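Type I site-specific restriction-modification system, R (Restriction) subunit (Vibrio vulnificus, PDB 3H1T) probably acts as the ATP-dependent motor and restriction subunit of a type I restriction enzyme, binding DNA and hydrolysing ATP. Local coordinates at residues Leu509-Leu523 / Gln535-Lys549. Sequence-based numbering, arbitrary orientation.
Sequences LTTGVDAPTCKNVVL and QIVGRGTRLREDYGK
In the second RecA-like domain of this SF2 helicase-like fold, the loop 509-516 (LTTGVDAP, consistent with helicase motif V) meets the QIVGRGTR sequence of motif VI, and two long basic side chains join them. Lys549 comes in from beyond motif VI, and four carbonyl oxygens surround its ammonium group: Pro516 O at 2.7 Å and Cys518 O at 2.8 Å from NZ, with Gly540 O and Arg542 O, so three protons are shared among four acceptors. Lysine suits the place because its long flexible chain carries a positive charge and three N-H donors into this cluster; bends at chi2 (56°) and chi4 (-60°) curl it there. Arg539 folds back so that NE donates nearly straight (169°) to Gln535 O, which fixes the guanidinium. Thr510 O and Thr511 CA lie over one face, while Val513 O sits at its edge beside NH1, modelled too close to trust in detail. A water accepts from Ala515 N and lies within bonding distance of Arg539 O, linking the loops. Branched, apolar Ile536 closes the other end, its CG2 3.7 Å from Val521 CG1 and 3.6 Å from Leu523 CD2. The contact belongs to the beta-alpha-beta unit of strand 518-524, helix 530-537 and strand 552-556, with helix 482-493 packing on Val513 and strand 441-446 beside strand 518-524.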
# COMPACT_ATOMS: atom_id res chain seq x y z
N LEU A 509 12.58 -14.56 0.86
CA LEU A 509 12.22 -13.41 0.05
C LEU A 509 10.73 -13.14 -0.07
O LEU A 509 10.32 -12.29 -0.85
CB LEU A 509 12.84 -13.52 -1.35
CG LEU A 509 14.37 -13.67 -1.38
CD1 LEU A 509 14.88 -13.43 -2.79
CD2 LEU A 509 15.03 -12.69 -0.41
N THR A 510 9.91 -13.85 0.68
CA THR A 510 8.49 -13.57 0.61
C THR A 510 8.32 -12.11 1.06
O THR A 510 7.57 -11.36 0.44
CB THR A 510 7.67 -14.53 1.51
OG1 THR A 510 8.30 -14.67 2.78
CG2 THR A 510 7.55 -15.90 0.84
N THR A 511 9.01 -11.72 2.13
CA THR A 511 8.97 -10.33 2.62
C THR A 511 10.41 -9.82 2.66
O THR A 511 10.67 -8.74 3.19
CB THR A 511 8.42 -10.18 4.05
OG1 THR A 511 9.33 -10.78 4.98
CG2 THR A 511 7.07 -10.82 4.17
N GLY A 512 11.34 -10.59 2.11
CA GLY A 512 12.73 -10.21 2.11
C GLY A 512 13.21 -9.26 1.02
O GLY A 512 14.14 -8.49 1.25
N VAL A 513 12.58 -9.29 -0.15
CA VAL A 513 13.00 -8.45 -1.27
C VAL A 513 12.27 -7.15 -1.51
O VAL A 513 11.05 -7.06 -1.42
CB VAL A 513 12.88 -9.19 -2.62
CG1 VAL A 513 14.19 -9.08 -3.38
CG2 VAL A 513 12.46 -10.63 -2.41
N ASP A 514 13.04 -6.12 -1.84
CA ASP A 514 12.48 -4.83 -2.20
C ASP A 514 13.22 -4.51 -3.48
O ASP A 514 14.23 -3.81 -3.46
CB ASP A 514 12.75 -3.74 -1.16
CG ASP A 514 12.17 -2.39 -1.59
OD1 ASP A 514 11.07 -2.38 -2.19
OD2 ASP A 514 12.81 -1.35 -1.34
N ALA A 515 12.72 -5.03 -4.59
CA ALA A 515 13.34 -4.80 -5.89
C ALA A 515 12.28 -4.32 -6.87
O ALA A 515 11.55 -5.13 -7.46
CB ALA A 515 13.95 -6.09 -6.38
N PRO A 516 12.18 -3.00 -7.07
CA PRO A 516 11.18 -2.45 -8.00
C PRO A 516 11.24 -2.91 -9.47
O PRO A 516 10.20 -3.06 -10.10
CB PRO A 516 11.36 -0.94 -7.84
CG PRO A 516 12.80 -0.81 -7.42
CD PRO A 516 12.90 -1.91 -6.40
N THR A 517 12.43 -3.15 -10.02
CA THR A 517 12.50 -3.59 -11.40
C THR A 517 12.23 -5.09 -11.59
O THR A 517 12.51 -5.64 -12.66
CB THR A 517 13.85 -3.26 -12.03
OG1 THR A 517 14.89 -3.65 -11.14
CG2 THR A 517 13.95 -1.78 -12.31
N CYS A 518 11.72 -5.75 -10.56
CA CYS A 518 11.39 -7.17 -10.68
C CYS A 518 10.24 -7.27 -11.68
O CYS A 518 9.17 -6.68 -11.49
CB CYS A 518 10.98 -7.75 -9.32
SG CYS A 518 10.57 -9.52 -9.38
N LYS A 519 10.45 -8.05 -12.74
CA LYS A 519 9.46 -8.19 -13.80
C LYS A 519 8.76 -9.54 -13.87
O LYS A 519 7.71 -9.65 -14.51
CB LYS A 519 10.10 -7.86 -15.15
CG LYS A 519 10.61 -6.42 -15.26
CD LYS A 519 11.22 -6.15 -16.64
CE LYS A 519 11.41 -4.67 -16.92
NZ LYS A 519 11.33 -4.39 -18.39
N ASN A 520 9.33 -10.57 -13.25
CA ASN A 520 8.72 -11.90 -13.24
C ASN A 520 8.68 -12.47 -11.83
O ASN A 520 9.68 -12.50 -11.14
CB ASN A 520 9.50 -12.92 -14.10
CG ASN A 520 9.53 -12.56 -15.57
OD1 ASN A 520 8.53 -12.13 -16.15
ND2 ASN A 520 10.68 -12.78 -16.19
N VAL A 521 7.51 -12.93 -11.41
CA VAL A 521 7.35 -13.53 -10.10
C VAL A 521 6.95 -14.98 -10.39
O VAL A 521 5.89 -15.24 -10.94
CB VAL A 521 6.25 -12.81 -9.28
CG1 VAL A 521 5.88 -13.64 -8.05
CG2 VAL A 521 6.74 -11.43 -8.82
N VAL A 522 7.81 -15.92 -10.01
CA VAL A 522 7.57 -17.33 -10.30
C VAL A 522 7.23 -18.26 -9.13
O VAL A 522 7.95 -18.34 -8.14
CB VAL A 522 8.80 -17.90 -11.05
CG1 VAL A 522 8.50 -19.29 -11.56
CG2 VAL A 522 9.17 -16.97 -12.21
N LEU A 523 6.14 -19.00 -9.27
CA LEU A 523 5.67 -19.92 -8.24
C LEU A 523 6.03 -21.40 -8.47
O LEU A 523 5.53 -22.04 -9.40
CB LEU A 523 4.14 -19.81 -8.11
CG LEU A 523 3.54 -18.50 -7.63
CD1 LEU A 523 2.02 -18.61 -7.63
CD2 LEU A 523 4.03 -18.20 -6.23
N GLN A 535 2.10 -11.74 -0.36
CA GLN A 535 3.45 -11.24 -0.13
C GLN A 535 4.28 -11.60 -1.36
O GLN A 535 5.11 -10.80 -1.82
CB GLN A 535 4.07 -11.88 1.11
CG GLN A 535 3.58 -11.31 2.43
CD GLN A 535 4.15 -12.06 3.62
OE1 GLN A 535 3.81 -11.79 4.77
NE2 GLN A 535 5.03 -13.02 3.35
N ILE A 536 4.06 -12.80 -1.88
CA ILE A 536 4.79 -13.25 -3.05
C ILE A 536 4.44 -12.36 -4.22
O ILE A 536 5.32 -11.77 -4.85
CB ILE A 536 4.48 -14.73 -3.35
CG1 ILE A 536 5.16 -15.63 -2.30
CG2 ILE A 536 4.96 -15.11 -4.74
CD1 ILE A 536 4.78 -17.09 -2.39
N VAL A 537 3.14 -12.21 -4.48
CA VAL A 537 2.66 -11.37 -5.57
C VAL A 537 3.11 -9.90 -5.42
O VAL A 537 3.33 -9.21 -6.41
CB VAL A 537 1.11 -11.45 -5.68
CG1 VAL A 537 0.58 -10.49 -6.72
CG2 VAL A 537 0.71 -12.87 -6.06
N GLY A 538 3.26 -9.45 -4.18
CA GLY A 538 3.70 -8.10 -3.93
C GLY A 538 5.17 -7.86 -4.21
O GLY A 538 5.68 -6.75 -4.00
N ARG A 539 5.87 -8.88 -4.67
CA ARG A 539 7.28 -8.71 -4.98
C ARG A 539 7.42 -7.95 -6.28
O ARG A 539 8.44 -7.31 -6.54
CB ARG A 539 7.99 -10.06 -5.15
CG ARG A 539 8.25 -10.83 -3.86
CD ARG A 539 8.73 -9.90 -2.76
NE ARG A 539 7.62 -9.52 -1.88
CZ ARG A 539 7.67 -8.54 -0.99
NH1 ARG A 539 8.77 -7.82 -0.84
NH2 ARG A 539 6.61 -8.29 -0.23
N GLY A 540 6.38 -8.01 -7.10
CA GLY A 540 6.44 -7.33 -8.38
C GLY A 540 5.51 -6.16 -8.63
O GLY A 540 5.57 -5.58 -9.70
N THR A 541 4.68 -5.79 -7.65
CA THR A 541 3.73 -4.69 -7.84
C THR A 541 4.30 -3.28 -7.79
O THR A 541 3.58 -2.32 -8.05
CB THR A 541 2.59 -4.75 -6.81
OG1 THR A 541 3.15 -4.64 -5.50
CG2 THR A 541 1.80 -6.05 -6.94
N ARG A 542 5.57 -3.15 -7.45
CA ARG A 542 6.19 -1.83 -7.37
C ARG A 542 6.44 -1.25 -8.78
O ARG A 542 6.85 -1.97 -9.69
CB ARG A 542 7.51 -1.97 -6.60
CG ARG A 542 8.02 -0.68 -6.00
CD ARG A 542 7.59 -0.55 -4.55
NE ARG A 542 8.62 0.08 -3.73
CZ ARG A 542 9.03 1.34 -3.88
NH1 ARG A 542 8.51 2.11 -4.83
NH2 ARG A 542 9.97 1.83 -3.08
N LEU A 543 6.18 0.04 -8.96
CA LEU A 543 6.38 0.70 -10.25
C LEU A 543 7.72 1.44 -10.37
O LEU A 543 8.23 2.01 -9.40
CB LEU A 543 5.25 1.69 -10.54
CG LEU A 543 3.88 1.22 -11.06
CD1 LEU A 543 2.92 2.39 -11.02
CD2 LEU A 543 4.01 0.70 -12.48
N ARG A 544 8.27 1.42 -11.58
CA ARG A 544 9.53 2.07 -11.89
C ARG A 544 9.58 2.37 -13.38
O ARG A 544 10.43 1.87 -14.12
CB ARG A 544 10.71 1.17 -11.51
CG ARG A 544 11.51 1.66 -10.33
CD ARG A 544 11.94 3.11 -10.51
NE ARG A 544 12.64 3.63 -9.33
CZ ARG A 544 13.09 4.88 -9.20
NH1 ARG A 544 12.91 5.76 -10.18
NH2 ARG A 544 13.72 5.25 -8.09
N GLU A 545 8.62 3.18 -13.80
CA GLU A 545 8.46 3.62 -15.19
C GLU A 545 9.81 4.14 -15.62
O GLU A 545 10.21 4.04 -16.78
CB GLU A 545 7.43 4.74 -15.19
CG GLU A 545 7.19 5.47 -16.49
CD GLU A 545 5.95 6.36 -16.38
OE1 GLU A 545 5.77 7.01 -15.34
OE2 GLU A 545 5.16 6.40 -17.35
N ASP A 546 10.50 4.70 -14.63
CA ASP A 546 11.83 5.27 -14.76
C ASP A 546 12.75 4.27 -15.47
O ASP A 546 13.43 4.61 -16.44
CB ASP A 546 12.33 5.57 -13.34
CG ASP A 546 13.46 6.55 -13.30
OD1 ASP A 546 13.51 7.45 -14.17
OD2 ASP A 546 14.30 6.45 -12.38
N TYR A 547 12.74 3.04 -14.98
CA TYR A 547 13.55 1.95 -15.50
C TYR A 547 12.77 0.91 -16.30
O TYR A 547 13.05 -0.28 -16.22
CB TYR A 547 14.27 1.29 -14.32
CG TYR A 547 15.43 2.11 -13.84
CD1 TYR A 547 16.68 2.00 -14.46
CD2 TYR A 547 15.28 3.08 -12.85
CE1 TYR A 547 17.73 2.82 -14.12
CE2 TYR A 547 16.34 3.92 -12.50
CZ TYR A 547 17.56 3.79 -13.15
OH TYR A 547 18.60 4.64 -12.86
N GLY A 548 11.78 1.36 -17.07
CA GLY A 548 10.99 0.44 -17.87
C GLY A 548 10.11 -0.53 -17.11
O GLY A 548 9.63 -1.52 -17.67
N LYS A 549 9.87 -0.26 -15.83
CA LYS A 549 9.04 -1.15 -15.03
C LYS A 549 7.62 -0.61 -14.91
O LYS A 549 7.37 0.31 -14.12
CB LYS A 549 9.66 -1.33 -13.64
CG LYS A 549 8.75 -2.04 -12.65
CD LYS A 549 8.29 -3.38 -13.19
CE LYS A 549 7.31 -4.05 -12.24
NZ LYS A 549 7.90 -4.28 -10.90
O HOH W 1 8.40 -4.84 -7.70
O HOH W 2 10.34 -6.54 -4.71